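Local coordinates for probable glutamine-binding lipoprotein GlnH (GLNBP) (Mycobacterium tuberculosis, PDB 6H20) that probably senses aspartate and related amino acids outside the cell as a solute-binding lipoprotein, and regulates protein kinase G activity to control glutamate metabolism, at residues I59-R67 and T211-E219; K162-S172 and R201-D209. All coordinates share one frame; numbering follows the deposited sequence.

Interaction 1: I59-R67 and T211-E219; sequences IGSNLFSFR and TILAGLVEE
Gly215 O takes a side-chain N-H from Asn62 and a weak backbone bond from Glu219 N. The bond from Asn62 ND2 to Gly215 O is 2.9 Å long and almost straight, at 176°. The oxygen lies in the plane of the Asn62 amide, while ND2 sits somewhat tilted from the plane of the carbonyl. Asn62 holds CG anti to the backbone N (chi1 -171°), which aims the amide at the helix 210-219. The amide is also stacked. The Glu219 carboxylate lies against it with planes 24° apart, and Glu219 CG comes within 3.6 Å of Asn62 ND2. Asn62 OD1 stands 3.5 Å above the centre of the Phe66 ring. One ordered water donates to Asn62 O and Ile212 O, so the backbone of the turn is tied to the helix a second time. The fold is that of family 3 solute-binding proteins, which have two lobes around a ligand cleft. Ile212 touches the bound asparagine, so the contact lies beside the cleft. It is consistent with one lobe meeting the other, as the loop follows strand 53-57 and the helix follows strand 205-207. The turn 61-65 carries a classic beta bulge, with Phe64 and Ser65 both facing Ser61. Ser61 O accepts from Phe64 N and Ser65 N. Beyond the polar bonds, Leu63 lays its CD1 branch on the bare backbone of Gly215, 3.6 Å from Gly215 CA. The CA atoms of Asn62 and Gly215 are 4.8 Å apart, a close approach made possible by the lack of a side chain on the helix there. Phe64 crosses Thr211 at about a right angle, with Phe64 CZ 3.5 Å from Thr211 CB. The Thr211 hydroxyl is hydrogen-bonded to Tyr235 OH.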
loop_
_atom_site.group_PDB
_atom_site.type_symbol
_atom_site.label_atom_id
_atom_site.label_comp_id
_atom_site.label_asym_id
_atom_site.label_seq_id
_atom_site.Cartn_x
_atom_site.Cartn_y
_atom_site.Cartn_z
ATOM N N ILE A 59 1.147 0.350 -11.613
ATOM C CA ILE A 59 0.335 -0.741 -12.136
ATOM C C ILE A 59 0.867 -2.116 -11.724
ATOM O O ILE A 59 0.549 -3.118 -12.344
ATOM C CB ILE A 59 0.078 -0.604 -13.649
ATOM C CG1 ILE A 59 1.390 -0.606 -14.439
ATOM C CG2 ILE A 59 -0.680 0.681 -13.937
ATOM C CD1 ILE A 59 1.188 -0.584 -15.947
ATOM N N GLY A 60 1.642 -2.189 -10.644
ATOM C CA GLY A 60 2.226 -3.445 -10.207
ATOM C C GLY A 60 1.502 -4.199 -9.107
ATOM O O GLY A 60 2.012 -5.233 -8.650
ATOM N N SER A 61 0.320 -3.744 -8.684
ATOM C CA SER A 61 -0.385 -4.326 -7.540
ATOM C C SER A 61 -1.803 -4.707 -7.963
ATOM O O SER A 61 -2.739 -3.906 -7.842
ATOM C CB SER A 61 -0.376 -3.364 -6.337
ATOM O OG SER A 61 0.952 -3.165 -5.847
ATOM N N ASN A 62 -1.967 -5.943 -8.438
ATOM C CA ASN A 62 -3.302 -6.435 -8.753
ATOM C C ASN A 62 -4.213 -6.255 -7.545
ATOM O O ASN A 62 -3.792 -6.431 -6.398
ATOM C CB ASN A 62 -3.243 -7.919 -9.108
ATOM C CG ASN A 62 -4.565 -8.421 -9.657
ATOM O OD1 ASN A 62 -5.281 -7.685 -10.359
ATOM N ND2 ASN A 62 -4.912 -9.655 -9.327
ATOM N N LEU A 63 -5.468 -5.899 -7.817
ATOM C CA LEU A 63 -6.545 -5.574 -6.888
ATOM C C LEU A 63 -6.452 -4.167 -6.324
ATOM O O LEU A 63 -7.426 -3.704 -5.726
ATOM C CB LEU A 63 -6.706 -6.558 -5.714
ATOM C CG LEU A 63 -6.849 -8.020 -6.142
ATOM C CD1 LEU A 63 -7.054 -8.856 -4.880
ATOM C CD2 LEU A 63 -7.999 -8.190 -7.134
ATOM N N PHE A 64 -5.325 -3.470 -6.482
ATOM C CA PHE A 64 -5.093 -2.170 -5.861
ATOM C C PHE A 64 -4.812 -1.068 -6.862
ATOM O O PHE A 64 -5.481 -0.033 -6.831
ATOM C CB PHE A 64 -3.974 -2.285 -4.812
ATOM C CG PHE A 64 -4.449 -2.935 -3.556
ATOM C CD1 PHE A 64 -5.050 -2.175 -2.561
ATOM C CD2 PHE A 64 -4.411 -4.309 -3.415
ATOM C CE1 PHE A 64 -5.551 -2.764 -1.434
ATOM C CE2 PHE A 64 -4.923 -4.924 -2.285
ATOM C CZ PHE A 64 -5.494 -4.135 -1.280
ATOM N N SER A 65 -3.839 -1.257 -7.748
ATOM C CA SER A 65 -3.621 -0.315 -8.845
ATOM C C SER A 65 -2.926 -1.114 -9.938
ATOM O O SER A 65 -1.792 -1.568 -9.754
ATOM C CB SER A 65 -2.811 0.916 -8.410
ATOM O OG SER A 65 -1.556 0.592 -7.835
ATOM N N PHE A 66 -3.653 -1.364 -11.018
ATOM C CA PHE A 66 -3.185 -2.224 -12.097
ATOM C C PHE A 66 -3.957 -1.836 -13.347
ATOM O O PHE A 66 -4.993 -1.174 -13.271
ATOM C CB PHE A 66 -3.394 -3.707 -11.748
ATOM C CG PHE A 66 -4.841 -4.127 -11.686
ATOM C CD1 PHE A 66 -5.598 -3.893 -10.542
ATOM C CD2 PHE A 66 -5.446 -4.738 -12.775
ATOM C CE1 PHE A 66 -6.933 -4.279 -10.477
ATOM C CE2 PHE A 66 -6.782 -5.126 -12.716
ATOM C CZ PHE A 66 -7.527 -4.894 -11.571
ATOM N N ARG A 67 -3.439 -2.234 -14.508
ATOM C CA ARG A 67 -4.155 -1.986 -15.757
ATOM C C ARG A 67 -5.054 -3.178 -16.065
ATOM O O ARG A 67 -4.571 -4.307 -16.204
ATOM C CB ARG A 67 -3.212 -1.697 -16.926
ATOM C CG ARG A 67 -3.969 -1.291 -18.185
ATOM C CD ARG A 67 -3.059 -0.886 -19.344
ATOM N NE ARG A 67 -1.953 -0.024 -18.939
ATOM C CZ ARG A 67 -2.057 1.284 -18.717
ATOM N NH1 ARG A 67 -3.228 1.899 -18.839
ATOM N NH2 ARG A 67 -0.985 1.972 -18.357
ATOM N N THR A 211 -3.007 -8.509 1.695
ATOM C CA THR A 211 -3.801 -7.893 0.632
ATOM C C THR A 211 -3.101 -7.991 -0.724
ATOM O O THR A 211 -3.701 -8.423 -1.718
ATOM C CB THR A 211 -3.987 -6.416 0.980
ATOM O OG1 THR A 211 -2.737 -5.912 1.463
ATOM C CG2 THR A 211 -5.056 -6.240 2.073
ATOM N N ILE A 212 -1.842 -7.543 -0.791
ATOM C CA ILE A 212 -1.063 -7.618 -2.034
ATOM C C ILE A 212 -0.890 -9.071 -2.459
ATOM O O ILE A 212 -1.043 -9.423 -3.645
ATOM C CB ILE A 212 0.295 -6.905 -1.859
ATOM C CG1 ILE A 212 0.085 -5.427 -1.540
ATOM C CG2 ILE A 212 1.179 -7.099 -3.119
ATOM C CD1 ILE A 212 1.391 -4.698 -1.235
ATOM N N LEU A 213 -0.567 -9.941 -1.498
ATOM C CA LEU A 213 -0.385 -11.358 -1.819
ATOM C C LEU A 213 -1.657 -11.972 -2.394
ATOM O O LEU A 213 -1.585 -12.805 -3.309
ATOM C CB LEU A 213 0.043 -12.129 -0.572
ATOM C CG LEU A 213 1.392 -11.773 0.057
ATOM C CD1 LEU A 213 1.648 -12.703 1.243
ATOM C CD2 LEU A 213 2.532 -11.876 -0.966
ATOM N N ALA A 214 -2.829 -11.579 -1.870
ATOM C CA ALA A 214 -4.088 -12.075 -2.423
ATOM C C ALA A 214 -4.250 -11.682 -3.887
ATOM O O ALA A 214 -4.788 -12.457 -4.690
ATOM C CB ALA A 214 -5.265 -11.565 -1.589
ATOM N N GLY A 215 -3.779 -10.490 -4.259
ATOM C CA GLY A 215 -3.792 -10.108 -5.660
ATOM C C GLY A 215 -2.915 -11.012 -6.505
ATOM O O GLY A 215 -3.253 -11.336 -7.652
ATOM N N LEU A 216 -1.774 -11.431 -5.952
ATOM C CA LEU A 216 -0.913 -12.371 -6.667
ATOM C C LEU A 216 -1.567 -13.745 -6.786
ATOM O O LEU A 216 -1.455 -14.403 -7.834
ATOM C CB LEU A 216 0.454 -12.459 -5.982
ATOM C CG LEU A 216 1.201 -11.126 -5.868
ATOM C CD1 LEU A 216 2.574 -11.390 -5.288
ATOM C CD2 LEU A 216 1.291 -10.430 -7.221
ATOM N N VAL A 217 -2.253 -14.200 -5.731
ATOM C CA VAL A 217 -2.973 -15.477 -5.794
ATOM C C VAL A 217 -4.040 -15.442 -6.876
ATOM O O VAL A 217 -4.274 -16.435 -7.571
ATOM C CB VAL A 217 -3.585 -15.831 -4.427
ATOM C CG1 VAL A 217 -4.542 -17.029 -4.548
ATOM C CG2 VAL A 217 -2.494 -16.129 -3.424
ATOM N N GLU A 218 -4.729 -14.308 -7.019
ATOM C CA GLU A 218 -5.765 -14.220 -8.043
ATOM C C GLU A 218 -5.188 -14.411 -9.434
ATOM O O GLU A 218 -5.864 -14.952 -10.317
ATOM C CB GLU A 218 -6.501 -12.882 -7.953
ATOM C CG GLU A 218 -7.277 -12.692 -6.668
ATOM C CD GLU A 218 -8.777 -12.755 -6.868
ATOM O OE1 GLU A 218 -9.224 -13.446 -7.806
ATOM O OE2 GLU A 218 -9.510 -12.112 -6.086
ATOM N N GLU A 219 -3.936 -14.010 -9.639
ATOM C CA GLU A 219 -3.283 -14.220 -10.925
ATOM C C GLU A 219 -2.709 -15.618 -11.064
ATOM O O GLU A 219 -2.532 -16.088 -12.193
ATOM C CB GLU A 219 -2.178 -13.181 -11.118
ATOM C CG GLU A 219 -2.732 -11.769 -11.277
ATOM C CD GLU A 219 -1.669 -10.684 -11.285
ATOM O OE1 GLU A 219 -1.683 -9.857 -12.221
ATOM O OE2 GLU A 219 -0.842 -10.635 -10.352
HETATM O O HOH W 1 -1.142 -7.696 -5.898
#

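Interaction 2: K162-S172 and R201-D209; sequences KRVCVARGTTS and REIDAVSTD. With ASN (asparagine), chain B.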
loop_
_atom_site.group_PDB
_atom_site.type_symbol
_atom_site.label_atom_id
_atom_site.label_comp_id
_atom_site.label_asym_id
_atom_site.label_seq_id
_atom_site.Cartn_x
_atom_site.Cartn_y
_atom_site.Cartn_z
ATOM N N LYS A 162 16.259 -19.582 2.410
ATOM C CA LYS A 162 15.495 -19.684 1.175
ATOM C C LYS A 162 15.438 -18.328 0.477
ATOM O O LYS A 162 15.689 -17.280 1.080
ATOM C CB LYS A 162 14.076 -20.195 1.460
ATOM C CG LYS A 162 14.051 -21.544 2.185
ATOM C CD LYS A 162 14.139 -22.709 1.222
ATOM C CE LYS A 162 13.836 -24.037 1.927
ATOM N NZ LYS A 162 12.797 -23.881 2.995
ATOM N N ARG A 163 15.116 -18.358 -0.815
ATOM C CA ARG A 163 15.096 -17.147 -1.636
ATOM C C ARG A 163 13.735 -16.474 -1.477
ATOM O O ARG A 163 12.717 -17.006 -1.917
ATOM C CB ARG A 163 15.379 -17.484 -3.100
ATOM C CG ARG A 163 16.784 -18.021 -3.353
ATOM C CD ARG A 163 16.870 -18.697 -4.712
ATOM N NE ARG A 163 15.871 -19.748 -4.848
ATOM C CZ ARG A 163 15.541 -20.326 -6.001
ATOM N NH1 ARG A 163 16.136 -19.947 -7.127
ATOM N NH2 ARG A 163 14.616 -21.278 -6.025
ATOM N N VAL A 164 13.720 -15.296 -0.860
ATOM C CA VAL A 164 12.488 -14.571 -0.562
ATOM C C VAL A 164 12.523 -13.243 -1.300
ATOM O O VAL A 164 13.485 -12.478 -1.159
ATOM C CB VAL A 164 12.346 -14.345 0.951
ATOM C CG1 VAL A 164 11.096 -13.548 1.260
ATOM C CG2 VAL A 164 12.337 -15.679 1.683
ATOM N N CYS A 165 11.466 -12.962 -2.058
ATOM C CA CYS A 165 11.371 -11.751 -2.864
ATOM C C CYS A 165 10.617 -10.652 -2.129
ATOM O O CYS A 165 9.555 -10.893 -1.536
ATOM C CB CYS A 165 10.653 -12.070 -4.175
ATOM S SG CYS A 165 10.660 -10.717 -5.390
ATOM N N VAL A 166 11.157 -9.426 -2.217
ATOM C CA VAL A 166 10.514 -8.222 -1.695
ATOM C C VAL A 166 10.765 -7.081 -2.666
ATOM O O VAL A 166 11.804 -7.025 -3.330
ATOM C CB VAL A 166 11.013 -7.812 -0.288
ATOM C CG1 VAL A 166 10.511 -8.795 0.761
ATOM C CG2 VAL A 166 12.521 -7.695 -0.290
ATOM N N ALA A 167 9.827 -6.147 -2.729
ATOM C CA ALA A 167 10.064 -4.941 -3.511
ATOM C C ALA A 167 10.913 -3.960 -2.716
ATOM O O ALA A 167 10.772 -3.837 -1.494
ATOM C CB ALA A 167 8.744 -4.280 -3.905
ATOM N N ARG A 168 11.803 -3.261 -3.413
ATOM C CA ARG A 168 12.634 -2.274 -2.750
ATOM C C ARG A 168 11.765 -1.124 -2.243
ATOM O O ARG A 168 10.722 -0.801 -2.821
ATOM C CB ARG A 168 13.722 -1.779 -3.711
ATOM C CG ARG A 168 14.836 -2.809 -3.897
ATOM C CD ARG A 168 16.012 -2.281 -4.712
ATOM N NE ARG A 168 15.681 -2.080 -6.122
ATOM C CZ ARG A 168 15.618 -3.048 -7.032
ATOM N NH1 ARG A 168 15.839 -4.315 -6.693
ATOM N NH2 ARG A 168 15.322 -2.747 -8.297
ATOM N N GLY A 169 12.167 -0.549 -1.114
ATOM C CA GLY A 169 11.460 0.615 -0.608
ATOM C C GLY A 169 10.241 0.288 0.218
ATOM O O GLY A 169 9.389 1.164 0.428
ATOM N N THR A 170 10.123 -0.940 0.706
ATOM C CA THR A 170 8.909 -1.353 1.395
ATOM C C THR A 170 9.191 -1.712 2.845
ATOM O O THR A 170 10.313 -2.065 3.226
ATOM C CB THR A 170 8.269 -2.569 0.709
ATOM O OG1 THR A 170 9.176 -3.686 0.751
ATOM C CG2 THR A 170 7.885 -2.244 -0.732
ATOM N N THR A 171 8.134 -1.641 3.659
ATOM C CA THR A 171 8.231 -2.141 5.023
ATOM C C THR A 171 8.461 -3.637 5.021
ATOM O O THR A 171 9.043 -4.170 5.974
ATOM C CB THR A 171 6.917 -1.879 5.765
ATOM O OG1 THR A 171 5.843 -2.488 5.034
ATOM C CG2 THR A 171 6.654 -0.357 5.957
ATOM N N SER A 172 8.053 -4.310 3.936
ATOM C CA SER A 172 8.181 -5.759 3.845
ATOM C C SER A 172 9.637 -6.175 3.893
ATOM O O SER A 172 9.996 -7.150 4.567
ATOM C CB SER A 172 7.553 -6.234 2.535
ATOM O OG SER A 172 6.298 -5.623 2.333
ATOM N N ARG A 201 10.437 -19.950 -11.003
ATOM C CA ARG A 201 11.213 -20.696 -10.006
ATOM C C ARG A 201 12.587 -20.074 -9.754
ATOM O O ARG A 201 13.563 -20.780 -9.486
ATOM C CB ARG A 201 11.316 -22.185 -10.363
ATOM C CG ARG A 201 9.971 -22.804 -10.696
ATOM C CD ARG A 201 10.020 -24.319 -10.630
ATOM N NE ARG A 201 8.768 -24.878 -10.122
ATOM C CZ ARG A 201 7.823 -25.417 -10.887
ATOM N NH1 ARG A 201 7.984 -25.474 -12.202
ATOM N NH2 ARG A 201 6.718 -25.903 -10.337
ATOM N N GLU A 202 12.666 -18.745 -9.820
ATOM C CA GLU A 202 13.881 -18.011 -9.500
ATOM C C GLU A 202 13.938 -17.600 -8.041
ATOM O O GLU A 202 14.964 -17.063 -7.598
ATOM C CB GLU A 202 13.986 -16.775 -10.392
ATOM C CG GLU A 202 14.091 -17.143 -11.854
ATOM C CD GLU A 202 13.992 -15.954 -12.775
ATOM O OE1 GLU A 202 13.476 -14.901 -12.351
ATOM O OE2 GLU A 202 14.424 -16.081 -13.941
ATOM N N ILE A 203 12.858 -17.844 -7.297
ATOM C CA ILE A 203 12.765 -17.582 -5.867
ATOM C C ILE A 203 11.904 -18.688 -5.263
ATOM O O ILE A 203 11.308 -19.501 -5.971
ATOM C CB ILE A 203 12.129 -16.204 -5.569
ATOM C CG1 ILE A 203 10.759 -16.134 -6.247
ATOM C CG2 ILE A 203 13.040 -15.064 -6.032
ATOM C CD1 ILE A 203 9.927 -14.927 -5.839
ATOM N N ASP A 204 11.807 -18.693 -3.935
ATOM C CA ASP A 204 11.033 -19.710 -3.234
ATOM C C ASP A 204 9.761 -19.186 -2.584
ATOM O O ASP A 204 8.805 -19.956 -2.409
ATOM C CB ASP A 204 11.905 -20.374 -2.166
ATOM C CG ASP A 204 13.157 -20.970 -2.758
ATOM O OD1 ASP A 204 13.019 -21.839 -3.646
ATOM O OD2 ASP A 204 14.265 -20.545 -2.367
ATOM N N ALA A 205 9.715 -17.902 -2.242
ATOM C CA ALA A 205 8.540 -17.339 -1.600
ATOM C C ALA A 205 8.553 -15.829 -1.774
ATOM O O ALA A 205 9.584 -15.225 -2.092
ATOM C CB ALA A 205 8.500 -17.693 -0.110
ATOM N N VAL A 206 7.386 -15.226 -1.563
ATOM C CA VAL A 206 7.232 -13.776 -1.523
ATOM C C VAL A 206 6.678 -13.420 -0.152
ATOM O O VAL A 206 5.833 -14.144 0.378
ATOM C CB VAL A 206 6.260 -13.309 -2.624
ATOM C CG1 VAL A 206 6.190 -11.780 -2.671
ATOM C CG2 VAL A 206 6.701 -13.851 -3.961
ATOM N N SER A 207 7.128 -12.311 0.432
ATOM C CA SER A 207 6.557 -11.895 1.708
ATOM C C SER A 207 6.194 -10.422 1.661
ATOM O O SER A 207 7.071 -9.567 1.487
ATOM C CB SER A 207 7.497 -12.172 2.885
ATOM O OG SER A 207 6.869 -11.803 4.111
ATOM N N THR A 208 4.908 -10.127 1.829
ATOM C CA THR A 208 4.422 -8.746 1.922
ATOM C C THR A 208 3.002 -8.790 2.475
ATOM O O THR A 208 2.526 -9.846 2.919
ATOM C CB THR A 208 4.531 -7.992 0.585
ATOM O OG1 THR A 208 4.211 -6.612 0.789
ATOM C CG2 THR A 208 3.578 -8.518 -0.482
ATOM N N ASP A 209 2.327 -7.641 2.433
ATOM C CA ASP A 209 0.963 -7.505 2.923
ATOM C C ASP A 209 0.070 -8.601 2.352
ATOM O O ASP A 209 0.091 -8.865 1.149
ATOM C CB ASP A 209 0.389 -6.173 2.427
ATOM C CG ASP A 209 1.264 -4.962 2.730
ATOM O OD1 ASP A 209 2.324 -5.058 3.391
ATOM O OD2 ASP A 209 0.851 -3.885 2.267
HETATM N N ASN B . 2.498 -1.696 2.511
HETATM C CA ASN B . 3.928 -1.968 2.371
HETATM C C ASN B . 4.695 -0.659 2.399
HETATM O O ASN B . 5.895 -0.626 2.067
HETATM C CB ASN B . 4.213 -2.737 1.080
HETATM C CG ASN B . 3.959 -1.913 -0.159
HETATM O OD1 ASN B . 3.288 -0.887 -0.130
HETATM N ND2 ASN B . 4.533 -2.347 -1.257
HETATM O OXT ASN B . 4.094 0.376 2.759
HETATM O O HOH W 2 13.207 -23.584 -7.571
HETATM O O HOH W 3 4.616 -6.145 4.273
#
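Arg163 and Asp204 form a side-on salt bridge. Arg163 NH2 reaches Asp204 OD1 at 2.9 Å, and Arg163 NE reaches Asp204 OD2 at 3.1 Å. A bend at chi3 (-56°) turns the Arg163 guanidinium onto the acid. Both oxygens lie near the guanidinium plane, but the two nitrogens meet the carboxylate from above its plane. The groups are turned 53° apart. Arg163 N adds a 2.8 Å bond to the anti lone pair of Asp204 OD2. The Glu202-Ile203 peptide covers one face of the guanidinium. Further on, the strands run parallel, pairing Val164 with Ala205 and Cys165 with Val206. Ile203 CD1 presses on Cys165 CB at a tight 3.4 Å, while Cys165 SG lies anti to the backbone N (chi1 -172°), from where it forms the disulfide with Cys194. At the ligand end, Thr208 OG1, anti to its backbone N, meets Ser172 OG in a 2.8 Å hydrogen bond. A water joins Ser172 OG to Asp209 OD1. Asp209 OD2 accepts from the amino N of the bound asparagine at 2.8 Å and is also hydrogen-bonded to Tyr235 OH. Thr171 N donates to the ligand's carboxylate O at 2.9 Å. This contact thus supplies an acid for the amino group and the N-terminal backbone of helix 171-176 for the carboxylate; with Arg106 and Arg128 as further ligand partners, this probably suits both charges of an amino acid.

How the interactions relate
Residues 59-67 come first in the chain. Their partner, 211-219, follows only after 143 residues, so interaction 1 closes a long loop. It joins the loop after strand 53-57 to helix 210-219, consistent with one lobe meeting the other. Interaction 2 is nested inside it. It closes a shorter loop of 28 residues that holds strand 184-188 and helix 191-199, and it joins neighbouring strands of one sheet, probably within one lobe. After strand 205-207 the chain turns a corner at Thr208 and enters helix 210-219, where interaction 1 is completed. The two contacts also touch: Leu213 CD1 packs 3.4 Å from Thr208 O, and Leu213 also meets Val206.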